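PDB 4H4L: Hut operon positive regulatory protein from Bacillus subtilis, which binds regulatory sequences on the mRNA in the presence of histidine, suppressing transcription termination and so switching on the hut operon for histidine utilization. Local coordinates for residues Glu6-Ile9 / Gly10-Ser13; Glu71-Ala74 / Leu75-Thr79; Glu115-Gly118 / Asp119-Ala122. The protein carries 1 engineered substitution. All coordinates share one frame; numbering follows the deposited sequence.

Contact 1 of 3, residues Glu6-Ile9 / Gly10-Ser13; sequences ERRI and GRLS
Arg8 meets Arg11 and Leu12 in a local contact at the N terminus of helix 9-17, where an irregular lead-in becomes the first helical turn. Two backbone bonds mark the change. Leu12 N donates to Arg8 O at 3.2 Å with an N-H...O angle of 168°, and Ser13 N donates to Ile9 O, also at 3.2 Å. Arg8 therefore occupies the N-cap position, its backbone not yet helical while that of Ile9 is. The side chain of Arg8 does not fold back to cap the turn. Instead it slants across that of Arg11, with Arg8 NH2 3.2 Å from Arg11 CD and the guanidinium planes turned 32° apart. Arg8 NH2 also comes within 3.3 Å of Arg11 NE, where two donors of like charge face each other and do not bond. Arg11 reaches this place because CG lies between its own backbone N and carbonyl carbon (chi1 79°), which brings CG to 3.3 Å from Arg8 O. Leu12 leans back over the lead-in, CD1 lying 3.8 Å from Arg7 CA, while its side chain also packs on Trp35 and Leu107. Ile9 packs on the same Trp35 and Leu107, and on Pro111. Farther along, Ser13 OG donates to Gly10 O at 2.6 Å and is also hydrogen-bonded to Ser124 OG, so the hydroxyl ties the first turn to strand 120-130. Glu139 of a second subunit accepts from Gly10 N through OE1 and from Arg11 N through OE2. A carboxylate from another chain thus does the work of a capping side chain, and its negative charge, at the positive end of the helix and packed against Arg8, would probably offset the charge of the two arginines.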
# COMPACT_ATOMS: atom_id res chain seq x y z
N GLU A 6 6.57 -2.13 33.69
CA GLU A 6 8.03 -1.93 33.64
C GLU A 6 8.80 -3.13 33.06
O GLU A 6 9.97 -3.37 33.39
CB GLU A 6 8.59 -1.47 34.99
CG GLU A 6 7.98 -2.19 36.20
CD GLU A 6 8.53 -1.63 37.53
OE1 GLU A 6 9.10 -0.50 37.53
OE2 GLU A 6 8.37 -2.32 38.56
N ARG A 7 8.13 -3.89 32.21
CA ARG A 7 8.79 -4.76 31.24
C ARG A 7 8.03 -4.72 29.89
O ARG A 7 7.68 -5.75 29.30
CB ARG A 7 9.08 -6.18 31.80
CG ARG A 7 7.88 -6.99 32.28
CD ARG A 7 8.28 -8.42 32.61
NE ARG A 7 9.06 -8.53 33.85
CZ ARG A 7 10.33 -8.93 33.94
NH1 ARG A 7 11.01 -9.30 32.86
NH2 ARG A 7 10.92 -8.99 35.13
N ARG A 8 7.75 -3.50 29.44
CA ARG A 8 7.06 -3.27 28.17
C ARG A 8 8.08 -3.45 27.04
O ARG A 8 8.98 -2.62 26.86
CB ARG A 8 6.39 -1.89 28.14
CG ARG A 8 5.07 -1.78 28.92
CD ARG A 8 4.51 -0.35 29.00
NE ARG A 8 5.49 0.64 29.48
CZ ARG A 8 5.23 1.92 29.76
NH1 ARG A 8 4.00 2.42 29.62
NH2 ARG A 8 6.21 2.72 30.19
N ILE A 9 7.93 -4.54 26.30
CA ILE A 9 8.95 -5.02 25.36
C ILE A 9 9.44 -4.01 24.30
O ILE A 9 10.65 -3.91 24.04
CB ILE A 9 8.50 -6.33 24.72
CG1 ILE A 9 9.57 -6.85 23.76
CG2 ILE A 9 7.12 -6.17 24.13
CD1 ILE A 9 9.45 -8.33 23.43
N GLY A 10 8.50 -3.27 23.70
CA GLY A 10 8.84 -2.21 22.79
C GLY A 10 9.78 -1.20 23.44
O GLY A 10 10.93 -1.03 22.99
N ARG A 11 9.33 -0.56 24.51
CA ARG A 11 10.07 0.58 25.05
C ARG A 11 11.48 0.14 25.44
O ARG A 11 12.45 0.86 25.17
CB ARG A 11 9.33 1.26 26.20
CG ARG A 11 9.42 0.58 27.56
CD ARG A 11 8.65 1.34 28.64
NE ARG A 11 9.21 2.66 28.94
CZ ARG A 11 10.26 2.87 29.74
NH1 ARG A 11 10.87 1.85 30.32
NH2 ARG A 11 10.70 4.10 29.95
N LEU A 12 11.58 -1.06 26.00
CA LEU A 12 12.84 -1.64 26.44
C LEU A 12 13.85 -1.75 25.32
O LEU A 12 14.92 -1.14 25.39
CB LEU A 12 12.60 -3.01 27.06
CG LEU A 12 12.27 -2.95 28.54
CD1 LEU A 12 11.88 -4.32 29.07
CD2 LEU A 12 13.49 -2.40 29.26
N SER A 13 13.49 -2.55 24.30
CA SER A 13 14.26 -2.70 23.06
C SER A 13 14.62 -1.34 22.46
O SER A 13 15.74 -1.15 21.94
CB SER A 13 13.46 -3.50 22.05
OG SER A 13 12.28 -2.79 21.71

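Contact 2 of 3, residues Glu71-Ala74 / Leu75-Thr79; sequences ESHA and LYHAT. With ZN (zinc ion), chain N; HIS (histidine), chain M.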
# COMPACT_ATOMS: atom_id res chain seq x y z
N GLU A 71 9.56 -20.24 14.44
CA GLU A 71 10.16 -19.07 15.06
C GLU A 71 10.65 -18.09 14.01
O GLU A 71 10.73 -16.88 14.27
CB GLU A 71 11.33 -19.46 15.96
CG GLU A 71 10.97 -20.37 17.12
CD GLU A 71 11.65 -19.97 18.41
OE1 GLU A 71 12.78 -19.45 18.36
OE2 GLU A 71 11.07 -20.16 19.50
N SER A 72 10.98 -18.61 12.83
CA SER A 72 11.42 -17.76 11.73
C SER A 72 10.27 -16.97 11.17
O SER A 72 10.42 -15.80 10.88
CB SER A 72 12.05 -18.58 10.62
OG SER A 72 13.29 -19.03 11.07
N HIS A 73 9.12 -17.62 11.02
CA HIS A 73 7.92 -16.94 10.55
C HIS A 73 7.51 -15.76 11.42
O HIS A 73 7.05 -14.75 10.91
CB HIS A 73 6.78 -17.92 10.42
CG HIS A 73 5.58 -17.34 9.75
ND1 HIS A 73 4.63 -16.68 10.42
CD2 HIS A 73 5.17 -17.38 8.42
CE1 HIS A 73 3.66 -16.30 9.57
NE2 HIS A 73 4.00 -16.72 8.35
N ALA A 74 7.70 -15.88 12.73
CA ALA A 74 7.40 -14.79 13.62
C ALA A 74 8.42 -13.69 13.41
O ALA A 74 8.11 -12.51 13.32
CB ALA A 74 7.44 -15.27 15.07
N LEU A 75 9.68 -14.09 13.31
CA LEU A 75 10.74 -13.12 13.15
C LEU A 75 10.70 -12.46 11.76
O LEU A 75 11.02 -11.26 11.61
CB LEU A 75 12.09 -13.74 13.46
CG LEU A 75 13.34 -12.91 13.21
CD1 LEU A 75 13.34 -11.69 14.08
CD2 LEU A 75 14.54 -13.80 13.46
N TYR A 76 10.24 -13.22 10.77
CA TYR A 76 10.13 -12.66 9.45
C TYR A 76 9.11 -11.56 9.53
O TYR A 76 9.40 -10.38 9.22
CB TYR A 76 9.75 -13.68 8.41
CG TYR A 76 9.65 -13.05 7.05
CD1 TYR A 76 10.81 -12.66 6.33
CD2 TYR A 76 8.39 -12.82 6.46
CE1 TYR A 76 10.70 -12.05 5.08
CE2 TYR A 76 8.28 -12.23 5.22
CZ TYR A 76 9.41 -11.85 4.55
OH TYR A 76 9.25 -11.26 3.33
N HIS A 77 7.94 -11.90 10.06
CA HIS A 77 6.85 -10.97 10.10
C HIS A 77 7.03 -9.81 11.00
O HIS A 77 6.56 -8.72 10.68
CB HIS A 77 5.55 -11.69 10.35
CG HIS A 77 5.04 -12.41 9.14
ND1 HIS A 77 4.40 -11.78 8.15
CD2 HIS A 77 5.13 -13.74 8.76
CE1 HIS A 77 4.09 -12.65 7.19
NE2 HIS A 77 4.52 -13.86 7.57
N ALA A 78 7.73 -10.00 12.13
CA ALA A 78 7.90 -8.90 13.07
C ALA A 78 8.79 -7.85 12.44
O ALA A 78 8.63 -6.65 12.65
CB ALA A 78 8.49 -9.39 14.37
N THR A 79 9.70 -8.34 11.61
CA THR A 79 10.58 -7.49 10.85
C THR A 79 9.83 -6.70 9.81
O THR A 79 10.06 -5.48 9.74
CB THR A 79 11.67 -8.32 10.17
OG1 THR A 79 12.37 -9.08 11.16
CG2 THR A 79 12.66 -7.41 9.40
ZN ZN N . 3.80 -15.60 6.52
N HIS M . 10.96 -15.00 3.62
CA HIS M . 9.65 -15.14 4.30
C HIS M . 9.75 -16.22 5.29
O HIS M . 10.65 -16.10 6.11
CB HIS M . 8.50 -15.44 3.33
CG HIS M . 7.13 -15.30 3.95
ND1 HIS M . 6.10 -14.63 3.35
CD2 HIS M . 6.66 -15.72 5.17
CE1 HIS M . 5.04 -14.66 4.15
NE2 HIS M . 5.39 -15.32 5.26
OXT HIS M . 8.97 -17.18 5.29
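Glu71 O accepts from Leu75 N at 3.1 Å, beginning the run of i to i+4 bonds that makes 71-79 part of helix 70-87; the Glu71 carboxylate forms a salt bridge with Arg108. Ser72 O takes Tyr76 N at 2.6 Å, and the Tyr76 ring lies against the bound histidine, whose CA sits 3.1 Å above the ring centre. Tyr76 OH is hydrogen-bonded to Leu96 O of the fourth subunit. His73, one turn before His77, swings its ring out with CG anti to the backbone N (chi1 -171°). His77 CD2 lies 3.0 Å above one face of that ring, offset toward its rim, the two planes oblique at 49°. His73 NE2 and His77 NE2 are each 2.2 Å from the zinc ion, which the NE2 of the bound histidine reaches at 2.0 Å; His138 of the fourth subunit supplies the remaining ligand. At His73 ND1, a hydrogen bond to His147 ND1 of the third subunit fixes the ring's rotation. Ala74 O accepts from Ala78 N. An i, i+4 histidine pair thus provides half of a four-nitrogen zinc site, so the metal joins the effector amino acid to two subunits.

Contact 3 of 3, residues Glu115-Gly118 / Asp119-Ala122; sequences EAEG and DWIA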
# COMPACT_ATOMS: atom_id res chain seq x y z
N GLU A 115 1.45 -16.06 32.21
CA GLU A 115 2.49 -16.72 31.42
C GLU A 115 1.87 -17.76 30.49
O GLU A 115 2.58 -18.54 29.83
CB GLU A 115 3.54 -17.37 32.33
CG GLU A 115 4.56 -16.39 32.91
CD GLU A 115 4.03 -15.57 34.09
OE1 GLU A 115 2.79 -15.50 34.28
OE2 GLU A 115 4.85 -14.99 34.83
N ALA A 116 0.54 -17.76 30.44
CA ALA A 116 -0.18 -18.48 29.40
C ALA A 116 0.01 -17.77 28.05
O ALA A 116 -0.15 -18.37 26.97
CB ALA A 116 -1.65 -18.61 29.77
N GLU A 117 0.40 -16.49 28.11
CA GLU A 117 0.59 -15.67 26.92
C GLU A 117 1.84 -16.05 26.12
O GLU A 117 1.95 -15.71 24.95
CB GLU A 117 0.66 -14.18 27.31
CG GLU A 117 -0.09 -13.27 26.35
CD GLU A 117 -1.60 -13.37 26.50
OE1 GLU A 117 -2.19 -12.46 27.12
OE2 GLU A 117 -2.18 -14.37 26.00
N GLY A 118 2.78 -16.72 26.76
CA GLY A 118 4.03 -17.12 26.12
C GLY A 118 4.98 -15.99 25.72
O GLY A 118 4.84 -14.82 26.14
N ASP A 119 5.96 -16.38 24.91
CA ASP A 119 6.93 -15.46 24.35
C ASP A 119 6.32 -14.60 23.22
O ASP A 119 5.49 -15.09 22.43
CB ASP A 119 8.14 -16.25 23.81
CG ASP A 119 9.18 -16.61 24.88
OD1 ASP A 119 10.04 -17.46 24.57
OD2 ASP A 119 9.16 -16.05 25.99
N TRP A 120 6.74 -13.34 23.16
CA TRP A 120 6.44 -12.40 22.07
C TRP A 120 7.76 -11.85 21.62
O TRP A 120 8.75 -11.96 22.35
CB TRP A 120 5.52 -11.28 22.55
CG TRP A 120 4.10 -11.76 22.71
CD1 TRP A 120 3.64 -12.75 23.57
CD2 TRP A 120 2.90 -11.33 21.97
NE1 TRP A 120 2.30 -12.96 23.42
CE2 TRP A 120 1.79 -12.15 22.48
CE3 TRP A 120 2.65 -10.40 20.98
CZ2 TRP A 120 0.49 -12.01 22.01
CZ3 TRP A 120 1.34 -10.26 20.51
CH2 TRP A 120 0.29 -11.05 21.01
N ILE A 121 7.82 -11.28 20.42
CA ILE A 121 9.11 -10.76 19.92
C ILE A 121 8.99 -9.31 19.44
O ILE A 121 7.91 -8.85 19.09
CB ILE A 121 9.74 -11.71 18.87
CG1 ILE A 121 11.20 -11.34 18.58
CG2 ILE A 121 8.92 -11.78 17.60
CD1 ILE A 121 11.92 -12.41 17.79
N ALA A 122 10.08 -8.57 19.46
CA ALA A 122 10.01 -7.18 19.07
C ALA A 122 11.24 -6.90 18.30
O ALA A 122 12.32 -7.17 18.79
CB ALA A 122 9.94 -6.27 20.28
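Trp120 turns the edge of its indole to the carbonyls of Glu117 and Gly118 at the end of a beta-hairpin, where the loop after strand 99-109 runs into strand 120-130 of the antiparallel sheet. One hydrogen bond crosses this local contact: Trp120 NE1 donates to Glu117 O at 3.2 Å, with an N-H...O angle of 141°. The oxygen lies near the indole plane, yet the bond is bent, and the donor stands above the carbonyl plane, off the lone pairs. The torsions explain the reach. Trp120 holds CG anti to its carbonyl carbon (chi1 -75°), which sends the five-membered edge of the indole back toward the loop. That same edge meets Gly118 O, in plane and 3.5 Å from Trp120 CD1. Gly118 has a positive phi, and between it and Asp119 the chain straightens from turn to strand. Glu117 is bent at chi2, its CG at the indole edge, and the carboxylate plane is turned 77° from the ring; its OE2 makes a weak hydrogen bond with Tyr69 N of the third subunit. Asp119 CB points away from the loop residues, and OD1 forms a salt bridge with Arg108 NE on the neighbouring strand. The indole also meets Tyr112 of the same chain, and Tyr69 and His73 of the third subunit, the last edge-to-face. The bond to Glu117 O probably helps to steady the indole beside His73, a zinc ligand, of that subunit. At the same nitrogen, Glu117 CG lies 3.8 Å from Trp120 NE1.

Overall arrangement
From the N terminus, contact 1 starts helix 9-17, contact 2 forms two turns of helix 70-87, and contact 3 finishes the hairpin loop leading into strand 120-130. All three are local and follow in series, so none nests within or crosses another. Contact 3 links the others: Ile9 CG1 of contact 1 packs 3.6 Å from Ala122 CB, while Leu75 CD1 of contact 2 lies 4.0 Å from Ile121 CD1. Neighbouring residues of one strand thus join two helices to the sheet. Contacts 1 and 2 do not touch, their nearest atoms being about 9 Å apart. Arg108 pairs with both Glu71 and Asp119, adding a polar tie between contacts 2 and 3.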